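Local coordinates for protein ribonucleoside triphosphate reductase (Lactobacillus leichmannii, PDB 1L1L) that reduces ribonucleoside triphosphates to 2'-deoxyribonucleotides as a B12-dependent, allosterically regulated monomeric class II ribonucleotide reductase, at residues Q432-D435 against L436-F440; A524-K527 against A528-Y532. One frame throughout, in Å; residues are numbered along the deposited sequence.

Interaction 1 of 2, residues Q432-D435 against L436-F440; sequences QGWD and LQEVF
The indole of W434 meets the carboxylate of E438 at its edge, near the ring plane: CZ3 of W434 lies 4.0 Å from CD of E438. The two flat groups are steeply turned, their planes 74° apart, which rules out a parallel stack. The extended chain of E438, with CG anti to the backbone N, carries the carboxylate to the ring. V439 approaches the same indole obliquely. Its CG2 lies 3.5 Å from CB of W434, close to the root of the ring, and the two side chains run at about a right angle. The ring has further neighbours in K87 and L88 of helix 72-90, and L88 also touches V439; CB of Q432 sits in the ring plane at another edge.

The second flat group is the carboxylate of D435, whose two oxygens address successive amides. OD1 of D435 takes a weak bond from N of Q437 at 3.4 Å, and OD2 of D435 takes another from N of E438 at 3.1 Å, with an N-H...O angle of only 132°. A chi1 of 151° swings this carboxylate beside its own carbonyl carbon and over the start of the helix. The backbone O of D435 adds a 3.1 Å bond from N of V439 and a weak one from N of E438. OD2 of D435 stays 4.9 Å from OE1 of E438; OE2 of E438 has a long, weak ion pair with R84.

Upstream, G433 is the C-prime residue of a Schellman motif, W434 N reaching A429 O and G433 N reaching E430 O. The arrangement is therefore a helix-loop-helix junction: a Schellman end to helix 426-431, followed by D435 as N-cap of helix 436-450.

Interaction 2 of 2, residues A524-K527 against A528-Y532; sequences AVVK and ADQDY
V526 and Q530 touch one turn apart on helix 512-536, an alpha-helix whose i to i+4 backbone ladder forms the firm part of this contact. Four successive N-H...O bonds build it, from N of A528, D529, Q530 and D531 to O of A524, V525, V526 and K527 respectively, all between 2.8 and 3.0 Å long. Within the same ladder, CB of A528 comes to 3.2 Å from O of A524, the carbonyl four residues back.

The tightly packed side faces the protein. A524 and V525 are buried against helix 436-450, A524 on Q437 and V525 on F440 and A444, while A528 touches A441 at the border of this face. D529 is buried too; its OD1 is held by a salt bridge to K448 and a hydrogen bond with OG of S541. Y532 is likewise buried, with its OH hydrogen-bonded to D63 and R449 and its ring in a cation-pi contact with R445.

Around the helix, K527, Q530 and D531 are exposed, and their contacts are mainly with backbone or aliphatic atoms. Q530 projects with CG anti to its carbonyl carbon (chi1 -63°), which brings that methylene within 3.0 Å of O of V526. Its amide then passes the valine branch, CD of Q530 lying 3.8 Å from CG1 of V526. The stretched chain of K527 crosses D531 at a slant, so that the carboxylate meets methylenes before the amine. NZ of K527 stops 5.2 Å from OD2 of D531, so no salt bridge forms, though the opposite charges may still attract weakly; the nearest side-chain approach between these residues is instead CG of K527 to OD2 of D531, at 3.7 Å.

Interaction 1 comes first along the chain and opens helix 436-450; interaction 2 runs from the midpoint of helix 512-536 into its second half. Their centres are about 15 Å apart, on the same side of the chain's centre, and they meet directly where the two helices pack. CB of F440 is 3.7 Å from CG2 of V525, and CG of Q437 is 3.9 Å from CB of A524. Both are apolar contacts between residues more than 80 positions apart in sequence. F440 also touches V424 of strand 421-424, which links this helix pair to the four-stranded mixed sheet. The capped start of helix 436-450 thus packs against helix 512-536 through these two residue pairs.

Interaction 1 of 2, residues Q432-D435 against L436-F440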
ATOM      1  N   GLN A 432      -8.016  23.859 -10.516  1.00 38.38           N
ATOM      2  CA  GLN A 432      -7.157  23.817 -11.701  1.00 37.37           C
ATOM      3  C   GLN A 432      -7.995  23.900 -12.977  1.00 37.35           C
ATOM      4  O   GLN A 432      -7.506  23.620 -14.072  1.00 37.04           O
ATOM      5  CB  GLN A 432      -6.319  22.538 -11.728  1.00 37.14           C
ATOM      6  CG  GLN A 432      -5.169  22.540 -10.727  1.00 36.40           C
ATOM      7  CD  GLN A 432      -4.042  23.451 -11.155  1.00 36.07           C
ATOM      8  OE1 GLN A 432      -4.269  24.603 -11.515  1.00 36.06           O
ATOM      9  NE2 GLN A 432      -2.816  22.942 -11.118  1.00 34.11           N
ATOM     10  N   GLY A 433      -9.266  24.259 -12.814  1.00 36.60           N
ATOM     11  CA  GLY A 433     -10.156  24.416 -13.954  1.00 36.09           C
ATOM     12  C   GLY A 433     -10.698  23.159 -14.603  1.00 35.80           C
ATOM     13  O   GLY A 433     -11.120  23.185 -15.765  1.00 34.83           O
ATOM     14  N   TRP A 434     -10.707  22.052 -13.870  1.00 34.81           N
ATOM     15  CA  TRP A 434     -11.221  20.812 -14.440  1.00 34.35           C
ATOM     16  C   TRP A 434     -12.676  20.547 -14.071  1.00 35.05           C
ATOM     17  O   TRP A 434     -13.183  21.039 -13.060  1.00 35.51           O
ATOM     18  CB  TRP A 434     -10.380  19.613 -13.979  1.00 32.16           C
ATOM     19  CG  TRP A 434      -9.023  19.499 -14.614  1.00 30.10           C
ATOM     20  CD1 TRP A 434      -7.861  20.093 -14.199  1.00 29.01           C
ATOM     21  CD2 TRP A 434      -8.685  18.725 -15.769  1.00 29.22           C
ATOM     22  NE1 TRP A 434      -6.823  19.728 -15.019  1.00 28.17           N
ATOM     23  CE2 TRP A 434      -7.303  18.888 -15.993  1.00 28.46           C
ATOM     24  CE3 TRP A 434      -9.422  17.906 -16.639  1.00 29.35           C
ATOM     25  CZ2 TRP A 434      -6.637  18.262 -17.050  1.00 28.49           C
ATOM     26  CZ3 TRP A 434      -8.759  17.283 -17.689  1.00 28.33           C
ATOM     27  CH2 TRP A 434      -7.379  17.466 -17.885  1.00 29.11           C
ATOM     28  N   ASP A 435     -13.351  19.779 -14.918  1.00 36.73           N
ATOM     29  CA  ASP A 435     -14.724  19.363 -14.652  1.00 37.87           C
ATOM     30  C   ASP A 435     -14.503  17.996 -14.000  1.00 37.47           C
ATOM     31  O   ASP A 435     -13.932  17.107 -14.630  1.00 37.06           O
ATOM     32  CB  ASP A 435     -15.507  19.203 -15.958  1.00 39.21           C
ATOM     33  CG  ASP A 435     -16.623  18.163 -15.853  1.00 41.06           C
ATOM     34  OD1 ASP A 435     -17.449  18.245 -14.917  1.00 41.97           O
ATOM     35  OD2 ASP A 435     -16.674  17.266 -16.724  1.00 42.09           O
ATOM     36  N   LEU A 436     -14.936  17.836 -12.750  1.00 38.01           N
ATOM     37  CA  LEU A 436     -14.732  16.572 -12.033  1.00 38.27           C
ATOM     38  C   LEU A 436     -15.188  15.336 -12.792  1.00 38.72           C
ATOM     39  O   LEU A 436     -14.460  14.349 -12.864  1.00 38.37           O
ATOM     40  CB  LEU A 436     -15.398  16.618 -10.659  1.00 37.29           C
ATOM     41  CG  LEU A 436     -14.765  17.615  -9.687  1.00 37.45           C
ATOM     42  CD1 LEU A 436     -15.366  17.415  -8.311  1.00 37.21           C
ATOM     43  CD2 LEU A 436     -13.252  17.425  -9.641  1.00 36.63           C
ATOM     44  N   GLN A 437     -16.382  15.389 -13.371  1.00 39.99           N
ATOM     45  CA  GLN A 437     -16.894  14.259 -14.132  1.00 40.29           C
ATOM     46  C   GLN A 437     -15.847  13.790 -15.148  1.00 39.29           C
ATOM     47  O   GLN A 437     -15.654  12.589 -15.334  1.00 39.77           O
ATOM     48  CB  GLN A 437     -18.200  14.656 -14.838  1.00 42.93           C
ATOM     49  CG  GLN A 437     -18.829  13.560 -15.696  1.00 45.95           C
ATOM     50  CD  GLN A 437     -17.938  13.134 -16.855  1.00 47.89           C
ATOM     51  OE1 GLN A 437     -17.550  13.957 -17.691  1.00 49.65           O
ATOM     52  NE2 GLN A 437     -17.600  11.846 -16.902  1.00 48.44           N
ATOM     53  N   GLU A 438     -15.164  14.725 -15.805  1.00 37.70           N
ATOM     54  CA  GLU A 438     -14.141  14.350 -16.788  1.00 36.50           C
ATOM     55  C   GLU A 438     -12.864  13.828 -16.121  1.00 34.71           C
ATOM     56  O   GLU A 438     -12.148  13.001 -16.683  1.00 33.84           O
ATOM     57  CB  GLU A 438     -13.784  15.536 -17.695  1.00 37.56           C
ATOM     58  CG  GLU A 438     -12.455  15.353 -18.431  1.00 39.71           C
ATOM     59  CD  GLU A 438     -12.179  16.429 -19.475  1.00 42.37           C
ATOM     60  OE1 GLU A 438     -12.523  17.606 -19.236  1.00 42.87           O
ATOM     61  OE2 GLU A 438     -11.601  16.091 -20.530  1.00 42.83           O
ATOM     62  N   VAL A 439     -12.580  14.322 -14.924  1.00 33.56           N
ATOM     63  CA  VAL A 439     -11.391  13.891 -14.207  1.00 32.19           C
ATOM     64  C   VAL A 439     -11.563  12.427 -13.824  1.00 31.52           C
ATOM     65  O   VAL A 439     -10.679  11.606 -14.063  1.00 30.32           O
ATOM     66  CB  VAL A 439     -11.174  14.739 -12.935  1.00 32.52           C
ATOM     67  CG1 VAL A 439     -10.059  14.142 -12.073  1.00 31.67           C
ATOM     68  CG2 VAL A 439     -10.820  16.168 -13.328  1.00 31.36           C
ATOM     69  N   PHE A 440     -12.709  12.100 -13.245  1.00 31.68           N
ATOM     70  CA  PHE A 440     -12.946  10.725 -12.830  1.00 32.18           C
ATOM     71  C   PHE A 440     -13.024   9.753 -13.986  1.00 32.27           C
ATOM     72  O   PHE A 440     -12.755   8.562 -13.821  1.00 32.48           O
ATOM     73  CB  PHE A 440     -14.189  10.642 -11.946  1.00 32.58           C
ATOM     74  CG  PHE A 440     -13.950  11.130 -10.544  1.00 33.95           C
ATOM     75  CD1 PHE A 440     -14.214  12.450 -10.194  1.00 33.41           C
ATOM     76  CD2 PHE A 440     -13.377  10.286  -9.590  1.00 34.02           C
ATOM     77  CE1 PHE A 440     -13.910  12.931  -8.917  1.00 33.86           C
ATOM     78  CE2 PHE A 440     -13.070  10.754  -8.320  1.00 33.02           C
ATOM     79  CZ  PHE A 440     -13.336  12.086  -7.978  1.00 34.33           C
TER

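Interaction 2 of 2, residues A524-K527 against A528-Y532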
ATOM      1  N   ALA A 524     -20.103   8.695 -12.613  1.00 33.85           N
ATOM      2  CA  ALA A 524     -19.211   9.120 -13.695  1.00 32.44           C
ATOM      3  C   ALA A 524     -18.136   8.068 -13.946  1.00 32.25           C
ATOM      4  O   ALA A 524     -17.752   7.812 -15.088  1.00 31.74           O
ATOM      5  CB  ALA A 524     -18.560  10.452 -13.343  1.00 33.10           C
ATOM      6  N   VAL A 525     -17.639   7.462 -12.866  1.00 31.33           N
ATOM      7  CA  VAL A 525     -16.620   6.428 -12.995  1.00 29.78           C
ATOM      8  C   VAL A 525     -17.225   5.159 -13.594  1.00 29.99           C
ATOM      9  O   VAL A 525     -16.573   4.463 -14.365  1.00 29.62           O
ATOM     10  CB  VAL A 525     -16.008   6.038 -11.633  1.00 28.57           C
ATOM     11  CG1 VAL A 525     -15.057   4.868 -11.837  1.00 26.72           C
ATOM     12  CG2 VAL A 525     -15.276   7.230 -11.011  1.00 26.62           C
ATOM     13  N   VAL A 526     -18.464   4.855 -13.211  1.00 30.45           N
ATOM     14  CA  VAL A 526     -19.152   3.668 -13.717  1.00 31.24           C
ATOM     15  C   VAL A 526     -19.448   3.814 -15.211  1.00 31.88           C
ATOM     16  O   VAL A 526     -19.240   2.877 -15.984  1.00 31.26           O
ATOM     17  CB  VAL A 526     -20.485   3.422 -12.962  1.00 31.31           C
ATOM     18  CG1 VAL A 526     -21.283   2.300 -13.647  1.00 31.49           C
ATOM     19  CG2 VAL A 526     -20.193   3.027 -11.516  1.00 32.27           C
ATOM     20  N   LYS A 527     -19.932   4.991 -15.610  1.00 32.35           N
ATOM     21  CA  LYS A 527     -20.232   5.244 -17.025  1.00 33.43           C
ATOM     22  C   LYS A 527     -18.941   5.147 -17.822  1.00 32.96           C
ATOM     23  O   LYS A 527     -18.882   4.485 -18.855  1.00 33.98           O
ATOM     24  CB  LYS A 527     -20.849   6.633 -17.219  1.00 34.64           C
ATOM     25  CG  LYS A 527     -21.053   6.987 -18.690  1.00 37.50           C
ATOM     26  CD  LYS A 527     -21.890   8.245 -18.873  1.00 39.53           C
ATOM     27  CE  LYS A 527     -22.166   8.502 -20.354  1.00 40.69           C
ATOM     28  NZ  LYS A 527     -23.108   9.642 -20.556  1.00 41.83           N
ATOM     29  N   ALA A 528     -17.900   5.809 -17.328  1.00 32.85           N
ATOM     30  CA  ALA A 528     -16.600   5.774 -17.977  1.00 32.36           C
ATOM     31  C   ALA A 528     -16.130   4.329 -18.158  1.00 32.42           C
ATOM     32  O   ALA A 528     -15.623   3.964 -19.214  1.00 31.29           O
ATOM     33  CB  ALA A 528     -15.589   6.562 -17.148  1.00 31.96           C
ATOM     34  N   ASP A 529     -16.290   3.503 -17.125  1.00 33.21           N
ATOM     35  CA  ASP A 529     -15.870   2.104 -17.220  1.00 34.07           C
ATOM     36  C   ASP A 529     -16.754   1.305 -18.175  1.00 34.54           C
ATOM     37  O   ASP A 529     -16.260   0.460 -18.907  1.00 34.15           O
ATOM     38  CB  ASP A 529     -15.891   1.437 -15.842  1.00 33.92           C
ATOM     39  CG  ASP A 529     -15.740  -0.080 -15.919  1.00 34.82           C
ATOM     40  OD1 ASP A 529     -14.664  -0.567 -16.339  1.00 34.91           O
ATOM     41  OD2 ASP A 529     -16.710  -0.784 -15.550  1.00 36.05           O
ATOM     42  N   GLN A 530     -18.056   1.565 -18.164  1.00 35.79           N
ATOM     43  CA  GLN A 530     -18.960   0.834 -19.054  1.00 37.97           C
ATOM     44  C   GLN A 530     -18.605   1.077 -20.522  1.00 38.58           C
ATOM     45  O   GLN A 530     -18.460   0.131 -21.299  1.00 38.54           O
ATOM     46  CB  GLN A 530     -20.414   1.241 -18.802  1.00 39.11           C
ATOM     47  CG  GLN A 530     -20.928   0.913 -17.407  1.00 41.58           C
ATOM     48  CD  GLN A 530     -22.363   1.360 -17.194  1.00 42.74           C
ATOM     49  OE1 GLN A 530     -22.736   2.481 -17.542  1.00 44.25           O
ATOM     50  NE2 GLN A 530     -23.174   0.488 -16.608  1.00 43.70           N
ATOM     51  N   ASP A 531     -18.448   2.344 -20.896  1.00 39.59           N
ATOM     52  CA  ASP A 531     -18.121   2.676 -22.278  1.00 40.91           C
ATOM     53  C   ASP A 531     -16.760   2.128 -22.702  1.00 40.26           C
ATOM     54  O   ASP A 531     -16.635   1.545 -23.778  1.00 40.10           O
ATOM     55  CB  ASP A 531     -18.161   4.195 -22.490  1.00 42.72           C
ATOM     56  CG  ASP A 531     -19.491   4.816 -22.076  1.00 44.90           C
ATOM     57  OD1 ASP A 531     -20.486   4.072 -21.924  1.00 46.02           O
ATOM     58  OD2 ASP A 531     -19.547   6.058 -21.912  1.00 46.61           O
ATOM     59  N   TYR A 532     -15.743   2.303 -21.856  1.00 39.82           N
ATOM     60  CA  TYR A 532     -14.396   1.831 -22.178  1.00 39.32           C
ATOM     61  C   TYR A 532     -14.328   0.312 -22.254  1.00 39.77           C
ATOM     62  O   TYR A 532     -13.511  -0.246 -22.983  1.00 39.68           O
ATOM     63  CB  TYR A 532     -13.390   2.349 -21.140  1.00 38.42           C
ATOM     64  CG  TYR A 532     -11.934   2.345 -21.586  1.00 37.46           C
ATOM     65  CD1 TYR A 532     -11.586   2.407 -22.937  1.00 36.85           C
ATOM     66  CD2 TYR A 532     -10.901   2.346 -20.647  1.00 37.30           C
ATOM     67  CE1 TYR A 532     -10.246   2.470 -23.337  1.00 36.02           C
ATOM     68  CE2 TYR A 532      -9.565   2.412 -21.036  1.00 35.28           C
ATOM     69  CZ  TYR A 532      -9.242   2.473 -22.379  1.00 35.05           C
ATOM     70  OH  TYR A 532      -7.919   2.536 -22.754  1.00 32.99           O
TER